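Local coordinates for protein putative surface-anchored fimbrial subunit (Corynebacterium diphtheriae, PDB 3HR6) that serves as the major shaft pilin of surface fimbriae, built of tandem Ig-like modules stabilised by isopeptide and disulfide bonds, at residues I7-L12 and Y99-E104; T124-T127 and W131-D134; F187-K192 and Q250-E255; V219-Y224 and T230-Q235. One frame throughout, in Å; residues are numbered along the deposited sequence.

How the interactions relate
Interactions 1 and 3 are variants of one theme: in separate parts of the chain, two strands that share no hydrogen bond face each other across a buried interior and meet through aliphatic and aromatic side chains alone. Interactions 2 and 4 instead join adjacent strands close in sequence. Interaction 2 is a sparse, solvent-facing turn where one pair of residues bridges without hydrogen bonds, interaction 4 a full hairpin with six. Interaction 2 lies at the end of strands 117-124 and 131-143, which pair with 97-103 and 5-13 of interaction 1. Interactions 3 and 4 touch directly, V189 N lying 2.8 Å from V234 O, so strand 187-192 serves both core packing and the hairpin's sheet.

Interaction 1: I7-L12 and Y99-E104; sequences IAVHAL and YLVVQE
Strands 7-9 and 99-103 run almost in the same direction, at 20°, with I7 opposite Y99 and V9 opposite V101, but their axes come no closer than 10.2 Å. That spacing rules out backbone pairing, and side chains alone fill the gap. I7 puts CG1 beside its own backbone N, anti to the carbonyl carbon (chi1 -62°), and CD1 at the end of this branch reaches the base of the Y99 side chain. The methyl lies obliquely to the ring, with CD1 of I7 3.7 Å from CD2 of Y99 and 3.8 Å from its CG. The phenol end is held elsewhere: Y99 OH hydrogen-bonds to T95 O and to R43 NH2. This is consistent with the sandwich-like packing of an Ig-like module: strand 5-13 pairs with 89-94 and 131-143, while strand 97-103 lies between 38-44 and 117-124. V9 and V101 approach tip to tip, and V9 CG2 stands 4.0 Å from V101 CG1. The other V101 branch turns toward I7, more loosely, with 4.5 Å between V101 CG2 and I7 CG2. V101 thus meets both I7 and V9, while F39, L41, F117 and V119 from its two flanking strands pack against it as well.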
loop_
_atom_site.group_PDB
_atom_site.type_symbol
_atom_site.label_atom_id
_atom_site.label_comp_id
_atom_site.label_asym_id
_atom_site.label_seq_id
_atom_site.Cartn_x
_atom_site.Cartn_y
_atom_site.Cartn_z
ATOM N N ILE A 7 -29.792 -20.974 4.849
ATOM C CA ILE A 7 -29.663 -19.685 4.171
ATOM C C ILE A 7 -28.409 -19.710 3.322
ATOM O O ILE A 7 -27.299 -19.875 3.831
ATOM C CB ILE A 7 -29.675 -18.502 5.157
ATOM C CG1 ILE A 7 -31.010 -18.459 5.907
ATOM C CG2 ILE A 7 -29.476 -17.175 4.403
ATOM C CD1 ILE A 7 -30.941 -17.757 7.230
ATOM N N ALA A 8 -28.599 -19.533 2.013
ATOM C CA ALA A 8 -27.516 -19.437 1.055
ATOM C C ALA A 8 -27.331 -17.958 0.736
ATOM O O ALA A 8 -28.231 -17.330 0.125
ATOM C CB ALA A 8 -27.888 -20.208 -0.188
ATOM N N VAL A 9 -26.197 -17.399 1.154
ATOM C CA VAL A 9 -25.877 -16.004 0.879
ATOM C C VAL A 9 -25.023 -15.921 -0.382
ATOM O O VAL A 9 -23.910 -16.426 -0.419
ATOM C CB VAL A 9 -25.104 -15.326 2.044
ATOM C CG1 VAL A 9 -24.896 -13.863 1.740
ATOM C CG2 VAL A 9 -25.830 -15.497 3.372
ATOM N N HIS A 10 -25.537 -15.194 -1.373
ATOM C CA HIS A 10 -24.804 -14.882 -2.592
ATOM C C HIS A 10 -24.397 -13.409 -2.599
ATOM O O HIS A 10 -25.240 -12.518 -2.641
ATOM C CB HIS A 10 -25.692 -15.178 -3.801
ATOM C CG HIS A 10 -26.258 -16.559 -3.827
ATOM N ND1 HIS A 10 -25.520 -17.659 -4.213
ATOM C CD2 HIS A 10 -27.480 -17.027 -3.489
ATOM C CE1 HIS A 10 -26.279 -18.737 -4.143
ATOM N NE2 HIS A 10 -27.471 -18.383 -3.703
ATOM N N ALA A 11 -23.100 -13.145 -2.620
ATOM C CA ALA A 11 -22.591 -11.813 -2.518
ATOM C C ALA A 11 -22.458 -11.240 -3.904
ATOM O O ALA A 11 -21.600 -11.655 -4.663
ATOM C CB ALA A 11 -21.231 -11.845 -1.823
ATOM N N LEU A 12 -23.337 -10.307 -4.250
ATOM C CA LEU A 12 -23.357 -9.714 -5.585
ATOM C C LEU A 12 -22.599 -8.403 -5.628
ATOM O O LEU A 12 -22.770 -7.545 -4.741
ATOM C CB LEU A 12 -24.811 -9.453 -5.975
ATOM C CG LEU A 12 -25.496 -10.636 -6.639
ATOM C CD1 LEU A 12 -25.186 -11.992 -6.026
ATOM C CD2 LEU A 12 -26.990 -10.355 -6.823
ATOM N N TYR A 99 -33.421 -14.539 11.074
ATOM C CA TYR A 99 -31.975 -14.381 11.067
ATOM C C TYR A 99 -31.530 -13.010 10.608
ATOM O O TYR A 99 -32.255 -12.282 9.944
ATOM C CB TYR A 99 -31.308 -15.464 10.212
ATOM C CG TYR A 99 -31.408 -16.837 10.850
ATOM C CD1 TYR A 99 -30.441 -17.282 11.739
ATOM C CD2 TYR A 99 -32.486 -17.691 10.569
ATOM C CE1 TYR A 99 -30.529 -18.528 12.335
ATOM C CE2 TYR A 99 -32.574 -18.957 11.166
ATOM C CZ TYR A 99 -31.588 -19.366 12.035
ATOM O OH TYR A 99 -31.652 -20.603 12.668
ATOM N N LEU A 100 -30.320 -12.656 10.989
ATOM C CA LEU A 100 -29.706 -11.424 10.547
ATOM C C LEU A 100 -28.365 -11.781 9.913
ATOM O O LEU A 100 -27.541 -12.482 10.514
ATOM C CB LEU A 100 -29.550 -10.445 11.724
ATOM C CG LEU A 100 -28.859 -9.132 11.366
ATOM C CD1 LEU A 100 -29.849 -8.163 10.774
ATOM C CD2 LEU A 100 -28.157 -8.540 12.624
ATOM N N VAL A 101 -28.188 -11.356 8.657
ATOM C CA VAL A 101 -26.980 -11.629 7.904
ATOM C C VAL A 101 -26.139 -10.358 7.882
ATOM O O VAL A 101 -26.607 -9.305 7.429
ATOM C CB VAL A 101 -27.306 -12.085 6.442
ATOM C CG1 VAL A 101 -26.048 -12.123 5.576
ATOM C CG2 VAL A 101 -28.023 -13.440 6.448
ATOM N N VAL A 102 -24.909 -10.458 8.353
ATOM C CA VAL A 102 -24.020 -9.296 8.437
ATOM C C VAL A 102 -22.793 -9.541 7.575
ATOM O O VAL A 102 -21.977 -10.392 7.885
ATOM C CB VAL A 102 -23.585 -8.986 9.891
ATOM C CG1 VAL A 102 -22.599 -7.801 9.931
ATOM C CG2 VAL A 102 -24.798 -8.680 10.754
ATOM N N GLN A 103 -22.634 -8.798 6.492
ATOM C CA GLN A 103 -21.355 -8.839 5.783
ATOM C C GLN A 103 -20.280 -8.165 6.630
ATOM O O GLN A 103 -20.512 -7.112 7.216
ATOM C CB GLN A 103 -21.383 -8.156 4.422
ATOM C CG GLN A 103 -20.122 -8.495 3.635
ATOM C CD GLN A 103 -20.137 -8.060 2.179
ATOM O OE1 GLN A 103 -21.111 -7.471 1.676
ATOM N NE2 GLN A 103 -19.042 -8.366 1.474
ATOM N N GLU A 104 -19.103 -8.770 6.641
ATOM C CA GLU A 104 -18.004 -8.334 7.492
ATOM C C GLU A 104 -16.925 -7.672 6.649
ATOM O O GLU A 104 -16.902 -7.771 5.431
ATOM C CB GLU A 104 -17.414 -9.529 8.185
ATOM C CG GLU A 104 -18.413 -10.309 9.055
ATOM C CD GLU A 104 -18.744 -9.646 10.383
ATOM O OE1 GLU A 104 -18.522 -8.436 10.558
ATOM O OE2 GLU A 104 -19.255 -10.363 11.262
#

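Interaction 2: T124-T127 and W131-D134; sequences TNPT and WLQD
T124 and W131 form an antiparallel non-hydrogen-bonded pair, their CA atoms 4.5 Å apart, at the point where two strands part into a short connecting loop. Their side chains diverge from this bridge, yet the indole swings back: CG of W131 sits beside its own backbone N (chi1 -70°), and the six-membered ring comes near T124. The T124 hydroxyl lies over one face of the indole, with OG1 4.0 Å from CZ3 of W131, the two side chains passing at a slant. Next along, L132 points toward the loop. Its CB packs 4.1 Å from the backbone N of N125, and its CD2 comes within 4.2 Å of P126 CD, a light apolar touch. The loop braces itself: N125 OD1 accepts in its carbonyl plane, on a lone pair, from T127 N at 3.0 Å, which makes an Asx turn. T127 OG1 donates to the same oxygen from above that plane, 2.8 Å from N125 OD1. Two donors therefore fix the rotation of the N125 amide. On the strand side, W131 also packs on P122 of strand 117-124, L132 shares backbone hydrogen bonding with Q123, and D134 OD1 bonds S6 OG on the adjacent strand 5-13.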
loop_
_atom_site.group_PDB
_atom_site.type_symbol
_atom_site.label_atom_id
_atom_site.label_comp_id
_atom_site.label_asym_id
_atom_site.label_seq_id
_atom_site.Cartn_x
_atom_site.Cartn_y
_atom_site.Cartn_z
ATOM N N THR A 124 -42.201 -19.156 2.629
ATOM C CA THR A 124 -43.129 -19.767 1.691
ATOM C C THR A 124 -42.566 -19.695 0.297
ATOM O O THR A 124 -41.994 -18.667 -0.087
ATOM C CB THR A 124 -44.517 -19.081 1.750
ATOM O OG1 THR A 124 -45.045 -19.216 3.069
ATOM C CG2 THR A 124 -45.488 -19.698 0.753
ATOM N N ASN A 125 -42.693 -20.777 -0.465
ATOM C CA ASN A 125 -42.237 -20.761 -1.849
ATOM C C ASN A 125 -42.984 -19.649 -2.589
ATOM O O ASN A 125 -44.194 -19.499 -2.416
ATOM C CB ASN A 125 -42.460 -22.112 -2.538
ATOM C CG ASN A 125 -41.759 -22.204 -3.886
ATOM O OD1 ASN A 125 -42.075 -21.468 -4.836
ATOM N ND2 ASN A 125 -40.781 -23.099 -3.972
ATOM N N PRO A 126 -42.263 -18.845 -3.394
ATOM C CA PRO A 126 -42.940 -17.760 -4.110
ATOM C C PRO A 126 -44.129 -18.193 -4.990
ATOM O O PRO A 126 -45.029 -17.405 -5.211
ATOM C CB PRO A 126 -41.809 -17.162 -4.965
ATOM C CG PRO A 126 -40.583 -17.441 -4.205
ATOM C CD PRO A 126 -40.796 -18.738 -3.499
ATOM N N THR A 127 -44.106 -19.427 -5.492
ATOM C CA THR A 127 -45.207 -20.022 -6.226
ATOM C C THR A 127 -46.419 -20.320 -5.318
ATOM O O THR A 127 -47.535 -20.529 -5.802
ATOM C CB THR A 127 -44.742 -21.332 -6.885
ATOM O OG1 THR A 127 -44.501 -22.318 -5.870
ATOM C CG2 THR A 127 -43.443 -21.111 -7.675
ATOM N N TRP A 131 -43.455 -24.859 1.491
ATOM C CA TRP A 131 -42.456 -24.143 2.231
ATOM C C TRP A 131 -41.164 -24.243 1.486
ATOM O O TRP A 131 -40.912 -25.243 0.826
ATOM C CB TRP A 131 -42.304 -24.760 3.625
ATOM C CG TRP A 131 -43.453 -24.518 4.442
ATOM C CD1 TRP A 131 -44.495 -25.372 4.646
ATOM C CD2 TRP A 131 -43.740 -23.347 5.198
ATOM N NE1 TRP A 131 -45.426 -24.800 5.473
ATOM C CE2 TRP A 131 -44.976 -23.561 5.841
ATOM C CE3 TRP A 131 -43.072 -22.142 5.410
ATOM C CZ2 TRP A 131 -45.557 -22.613 6.680
ATOM C CZ3 TRP A 131 -43.663 -21.200 6.250
ATOM C CH2 TRP A 131 -44.886 -21.445 6.867
ATOM N N LEU A 132 -40.381 -23.172 1.578
ATOM C CA LEU A 132 -39.022 -23.114 1.078
ATOM C C LEU A 132 -38.107 -23.210 2.298
ATOM O O LEU A 132 -38.004 -22.269 3.096
ATOM C CB LEU A 132 -38.812 -21.804 0.334
ATOM C CG LEU A 132 -37.511 -21.523 -0.394
ATOM C CD1 LEU A 132 -37.115 -22.675 -1.316
ATOM C CD2 LEU A 132 -37.672 -20.214 -1.158
ATOM N N GLN A 133 -37.460 -24.361 2.436
ATOM C CA GLN A 133 -36.536 -24.609 3.536
ATOM C C GLN A 133 -35.161 -24.100 3.224
ATOM O O GLN A 133 -34.448 -23.703 4.132
ATOM C CB GLN A 133 -36.422 -26.107 3.827
ATOM C CG GLN A 133 -37.715 -26.789 4.137
ATOM C CD GLN A 133 -38.398 -26.243 5.374
ATOM O OE1 GLN A 133 -37.741 -25.704 6.263
ATOM N NE2 GLN A 133 -39.707 -26.389 5.442
ATOM N N ASP A 134 -34.774 -24.143 1.949
ATOM C CA ASP A 134 -33.475 -23.652 1.522
ATOM C C ASP A 134 -33.634 -22.281 0.866
ATOM O O ASP A 134 -34.025 -22.137 -0.315
ATOM C CB ASP A 134 -32.801 -24.703 0.647
ATOM C CG ASP A 134 -32.732 -26.075 1.359
ATOM O OD1 ASP A 134 -32.035 -26.195 2.398
ATOM O OD2 ASP A 134 -33.408 -27.014 0.916
#

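Interaction 3: F187-K192 and Q250-E255; sequences FTVADK and QELVVE
F187 and V189 share one partner, L252, whose CD2 methyl sits against both of them. L252 points toward 187-192, and with CG anti to the backbone N (chi1 179°) its CD2 methyl lands between F187 and V189. There CD2 meets the F187 ring at its edge, near the ring plane, standing 3.8 Å from F187 CD2 and equally far from CE2. The phenyl group is reached through an unusual first torsion, chi1 -150°, well short of fully anti. F184 packs edge-to-face with the same ring. The same L252 CD2 lies 3.8 Å from V189 CG2, and in both pairs the side chains lie alongside one another, running opposite ways. These residues belong to the two facing sheets of a beta sandwich in the Cna-B-like, Ig-like part of the pilin: strand 187-192 lies in one and strand 251-259 in the other, and the axes of 187-192 and 251-255 pass 9.5 Å apart at closest, inclined at 33°. V189 uses its second methyl for V254, more loosely, with 4.4 Å between V189 CG1 and V254 CG2. Around them I214, V207 and L236 pack on L252, V171 on V189 and V234 on V254.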
loop_
_atom_site.group_PDB
_atom_site.type_symbol
_atom_site.label_atom_id
_atom_site.label_comp_id
_atom_site.label_asym_id
_atom_site.label_seq_id
_atom_site.Cartn_x
_atom_site.Cartn_y
_atom_site.Cartn_z
ATOM N N PHE A 187 -13.320 5.981 5.710
ATOM C CA PHE A 187 -12.464 5.939 4.540
ATOM C C PHE A 187 -11.053 6.224 5.001
ATOM O O PHE A 187 -10.741 7.342 5.405
ATOM C CB PHE A 187 -12.930 6.928 3.464
ATOM C CG PHE A 187 -12.616 6.481 2.055
ATOM C CD1 PHE A 187 -13.450 5.611 1.393
ATOM C CD2 PHE A 187 -11.492 6.911 1.409
ATOM C CE1 PHE A 187 -13.194 5.217 0.112
ATOM C CE2 PHE A 187 -11.212 6.463 0.110
ATOM C CZ PHE A 187 -12.055 5.634 -0.514
ATOM N N THR A 188 -10.258 5.170 5.057
ATOM C CA THR A 188 -8.906 5.282 5.555
ATOM C C THR A 188 -7.910 4.893 4.464
ATOM O O THR A 188 -8.107 3.904 3.778
ATOM C CB THR A 188 -8.717 4.375 6.777
ATOM O OG1 THR A 188 -9.555 4.831 7.844
ATOM C CG2 THR A 188 -7.256 4.385 7.268
ATOM N N VAL A 189 -6.863 5.681 4.271
ATOM C CA VAL A 189 -5.752 5.310 3.395
ATOM C C VAL A 189 -4.549 5.194 4.321
ATOM O O VAL A 189 -4.215 6.148 5.000
ATOM C CB VAL A 189 -5.495 6.303 2.261
ATOM C CG1 VAL A 189 -4.206 5.869 1.422
ATOM C CG2 VAL A 189 -6.742 6.429 1.363
ATOM N N ALA A 190 -3.938 3.990 4.382
ATOM C CA ALA A 190 -2.798 3.756 5.256
ATOM C C ALA A 190 -1.641 3.233 4.474
ATOM O O ALA A 190 -1.803 2.532 3.477
ATOM C CB ALA A 190 -3.123 2.735 6.363
ATOM N N ASP A 191 -0.458 3.593 4.952
ATOM C CA ASP A 191 0.766 3.208 4.227
ATOM C C ASP A 191 1.798 2.860 5.252
ATOM O O ASP A 191 2.178 3.714 6.064
ATOM C CB ASP A 191 1.212 4.374 3.322
ATOM C CG ASP A 191 2.355 4.004 2.389
ATOM O OD1 ASP A 191 3.252 3.220 2.823
ATOM O OD2 ASP A 191 2.325 4.471 1.255
ATOM N N LYS A 192 2.235 1.598 5.271
ATOM C CA LYS A 192 3.277 1.170 6.196
ATOM C C LYS A 192 4.559 1.336 5.428
ATOM O O LYS A 192 4.878 0.523 4.539
ATOM C CB LYS A 192 3.085 -0.280 6.677
ATOM C CG LYS A 192 4.035 -0.750 7.769
ATOM C CD LYS A 192 3.596 -2.195 8.167
ATOM C CE LYS A 192 4.312 -2.751 9.345
ATOM N NZ LYS A 192 3.813 -4.124 9.571
ATOM N N GLN A 250 -14.242 10.326 -8.340
ATOM C CA GLN A 250 -13.140 11.269 -8.089
ATOM C C GLN A 250 -12.002 10.553 -7.387
ATOM O O GLN A 250 -12.171 9.446 -6.876
ATOM C CB GLN A 250 -13.647 12.465 -7.251
ATOM C CG GLN A 250 -14.713 13.251 -7.960
ATOM C CD GLN A 250 -15.208 14.407 -7.125
ATOM O OE1 GLN A 250 -14.565 14.785 -6.152
ATOM N NE2 GLN A 250 -16.343 14.967 -7.490
ATOM N N GLU A 251 -10.818 11.171 -7.361
ATOM C CA GLU A 251 -9.670 10.584 -6.683
ATOM C C GLU A 251 -9.392 11.338 -5.410
ATOM O O GLU A 251 -9.460 12.566 -5.376
ATOM C CB GLU A 251 -8.428 10.566 -7.543
ATOM C CG GLU A 251 -8.615 9.650 -8.716
ATOM C CD GLU A 251 -7.425 9.556 -9.615
ATOM O OE1 GLU A 251 -6.419 10.299 -9.452
ATOM O OE2 GLU A 251 -7.545 8.714 -10.520
ATOM N N LEU A 252 -9.156 10.566 -4.369
ATOM C CA LEU A 252 -8.559 11.030 -3.157
ATOM C C LEU A 252 -7.067 10.828 -3.314
ATOM O O LEU A 252 -6.642 9.681 -3.435
ATOM C CB LEU A 252 -9.107 10.191 -1.993
ATOM C CG LEU A 252 -8.548 10.558 -0.628
ATOM C CD1 LEU A 252 -9.090 11.880 -0.189
ATOM C CD2 LEU A 252 -8.871 9.433 0.428
ATOM N N VAL A 253 -6.257 11.884 -3.266
ATOM C CA VAL A 253 -4.827 11.779 -3.503
ATOM C C VAL A 253 -4.091 12.183 -2.246
ATOM O O VAL A 253 -4.369 13.239 -1.730
ATOM C CB VAL A 253 -4.371 12.659 -4.680
ATOM C CG1 VAL A 253 -2.833 12.540 -4.855
ATOM C CG2 VAL A 253 -5.145 12.244 -5.979
ATOM N N VAL A 254 -3.286 11.274 -1.720
ATOM C CA VAL A 254 -2.425 11.485 -0.583
ATOM C C VAL A 254 -1.022 11.558 -1.132
ATOM O O VAL A 254 -0.573 10.644 -1.870
ATOM C CB VAL A 254 -2.546 10.331 0.423
ATOM C CG1 VAL A 254 -1.540 10.475 1.601
ATOM C CG2 VAL A 254 -3.998 10.245 0.902
ATOM N N GLU A 255 -0.314 12.636 -0.797
ATOM C CA GLU A 255 1.104 12.729 -1.089
ATOM C C GLU A 255 1.893 12.975 0.150
ATOM O O GLU A 255 1.429 13.628 1.055
ATOM C CB GLU A 255 1.404 13.836 -2.084
ATOM C CG GLU A 255 0.865 13.515 -3.449
ATOM C CD GLU A 255 1.325 14.537 -4.488
ATOM O OE1 GLU A 255 1.520 15.728 -4.145
ATOM O OE2 GLU A 255 1.518 14.126 -5.647
#

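Interaction 4: V219-Y224 and T230-Q235; sequences VSVQTY and TVLSVQ
Y224 folds its ring back over the neighbouring strand onto V231, its partner in the antiparallel register. From CB the side chain turns into the crowded position, CG lying between the backbone N and the carbonyl carbon (chi1 39°), and this unusual torsion lays the phenol across the hairpin. CD1 and CE1 then come down on V231: CE1 of Y224 is 3.5 Å from V231 CB. That carbon stands over the ring face, 4.0 Å from the centroid of the Y224 ring and 28° off its normal, a CH-pi contact. Further out, CZ of Y224 meets V231 CG1 at 3.6 Å, while CE2 of Y224 lies 3.9 Å from S233 CB, which approaches the ring obliquely. The hydroxyl at the tip also passes close to V231 CG1, but its hydrogen-bond partner is W284 O. Along the two strands, three hydrogen-bonded pairs, S220 with Q235, Q222 with S233 and Y224 with V231, give six backbone bonds. CA-H...O contacts supplement them; the closest sets T223 CA 3.0 Å from V231 O. A water links S220 O to S233 OG; its bond to Q222 OE1 is less certain, since Q222 has two conformers. On the other face V219 CG1 touches V234 CG1 at 3.6 Å and V221 meets L232, whose strand also packs on F256 and V254 of the opposing sheet. The whole is a classic antiparallel beta hairpin, continued beyond 229-236 by strand 187-192 in one sheet of the Ig-like sandwich.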
loop_
_atom_site.group_PDB
_atom_site.type_symbol
_atom_site.label_atom_id
_atom_site.label_comp_id
_atom_site.label_asym_id
_atom_site.label_seq_id
_atom_site.Cartn_x
_atom_site.Cartn_y
_atom_site.Cartn_z
ATOM N N VAL A 219 -10.347 15.541 8.212
ATOM C CA VAL A 219 -9.251 14.662 7.783
ATOM C C VAL A 219 -8.273 14.523 8.940
ATOM O O VAL A 219 -7.777 15.530 9.463
ATOM C CB VAL A 219 -8.528 15.213 6.534
ATOM C CG1 VAL A 219 -7.580 14.173 5.968
ATOM C CG2 VAL A 219 -9.505 15.553 5.484
ATOM N N SER A 220 -8.079 13.295 9.397
ATOM C CA SER A 220 -7.152 12.952 10.473
ATOM C C SER A 220 -5.903 12.304 9.888
ATOM O O SER A 220 -5.948 11.201 9.340
ATOM C CB SER A 220 -7.818 11.980 11.467
ATOM O OG SER A 220 -6.888 11.576 12.479
ATOM N N VAL A 221 -4.785 13.006 9.987
ATOM C CA VAL A 221 -3.519 12.522 9.482
ATOM C C VAL A 221 -2.732 12.076 10.707
ATOM O O VAL A 221 -2.506 12.856 11.600
ATOM C CB VAL A 221 -2.748 13.617 8.733
ATOM C CG1 VAL A 221 -1.456 13.061 8.179
ATOM C CG2 VAL A 221 -3.600 14.215 7.614
ATOM N N GLN A 222 -2.350 10.793 10.759
ATOM C CA GLN A 222 -1.652 10.252 11.924
ATOM C C GLN A 222 -0.493 9.383 11.446
ATOM O O GLN A 222 -0.528 8.824 10.364
ATOM C CB GLN A 222 -2.579 9.380 12.779
ATOM C CG GLN A 222 -3.871 10.025 13.268
ATOM C CD GLN A 222 -4.818 8.979 13.845
ATOM O OE1 GLN A 222 -5.372 8.139 13.103
ATOM N NE2 GLN A 222 -4.991 8.999 15.158
ATOM N N THR A 223 0.543 9.298 12.266
ATOM C CA THR A 223 1.588 8.276 12.089
ATOM C C THR A 223 1.692 7.459 13.384
ATOM O O THR A 223 1.454 7.943 14.484
ATOM C CB THR A 223 2.955 8.859 11.734
ATOM O OG1 THR A 223 3.419 9.695 12.794
ATOM C CG2 THR A 223 2.897 9.649 10.406
ATOM N N TYR A 224 2.022 6.188 13.237
ATOM C CA TYR A 224 2.320 5.354 14.365
ATOM C C TYR A 224 3.335 4.301 13.946
ATOM O O TYR A 224 3.385 3.932 12.780
ATOM C CB TYR A 224 1.053 4.693 14.944
ATOM C CG TYR A 224 0.027 4.223 13.945
ATOM C CD1 TYR A 224 0.004 2.908 13.482
ATOM C CD2 TYR A 224 -0.925 5.104 13.397
ATOM C CE1 TYR A 224 -0.910 2.482 12.572
ATOM C CE2 TYR A 224 -1.849 4.681 12.484
ATOM C CZ TYR A 224 -1.861 3.371 12.051
ATOM O OH TYR A 224 -2.766 2.965 11.138
ATOM N N THR A 230 7.122 2.955 10.157
ATOM C CA THR A 230 6.083 3.968 10.350
ATOM C C THR A 230 4.906 3.714 9.431
ATOM O O THR A 230 5.073 3.549 8.228
ATOM C CB THR A 230 6.620 5.370 10.024
ATOM O OG1 THR A 230 7.803 5.612 10.762
ATOM C CG2 THR A 230 5.576 6.432 10.416
ATOM N N VAL A 231 3.702 3.686 9.997
ATOM C CA VAL A 231 2.477 3.730 9.258
ATOM C C VAL A 231 1.960 5.176 9.262
ATOM O O VAL A 231 1.883 5.819 10.314
ATOM C CB VAL A 231 1.390 2.865 9.912
ATOM C CG1 VAL A 231 0.102 2.906 9.099
ATOM C CG2 VAL A 231 1.874 1.421 10.102
ATOM N N LEU A 232 1.655 5.665 8.065
ATOM C CA LEU A 232 0.979 6.933 7.853
ATOM C C LEU A 232 -0.467 6.605 7.548
ATOM O O LEU A 232 -0.747 5.759 6.732
ATOM C CB LEU A 232 1.586 7.657 6.669
ATOM C CG LEU A 232 0.835 8.907 6.159
ATOM C CD1 LEU A 232 0.684 9.983 7.216
ATOM C CD2 LEU A 232 1.523 9.458 4.920
ATOM N N SER A 233 -1.393 7.310 8.185
ATOM C CA SER A 233 -2.812 7.027 8.038
ATOM C C SER A 233 -3.559 8.320 7.834
ATOM O O SER A 233 -3.311 9.261 8.574
ATOM C CB SER A 233 -3.316 6.430 9.345
ATOM O OG SER A 233 -4.714 6.208 9.285
ATOM N N VAL A 234 -4.435 8.313 6.835
ATOM C CA VAL A 234 -5.310 9.449 6.494
ATOM C C VAL A 234 -6.723 8.930 6.556
ATOM O O VAL A 234 -7.062 7.982 5.879
ATOM C CB VAL A 234 -5.034 9.984 5.120
ATOM C CG1 VAL A 234 -6.112 11.091 4.765
ATOM C CG2 VAL A 234 -3.587 10.521 5.033
ATOM N N GLN A 235 -7.553 9.605 7.351
ATOM C CA GLN A 235 -8.876 9.112 7.600
ATOM C C GLN A 235 -9.839 10.234 7.379
ATOM O O GLN A 235 -9.650 11.319 7.923
ATOM C CB GLN A 235 -8.910 8.690 9.051
ATOM C CG GLN A 235 -10.035 7.842 9.444
ATOM C CD GLN A 235 -9.694 7.025 10.683
ATOM O OE1 GLN A 235 -9.107 5.910 10.605
ATOM N NE2 GLN A 235 -10.036 7.563 11.805
HETATM O O HOH W 1 -5.623 8.733 10.583
#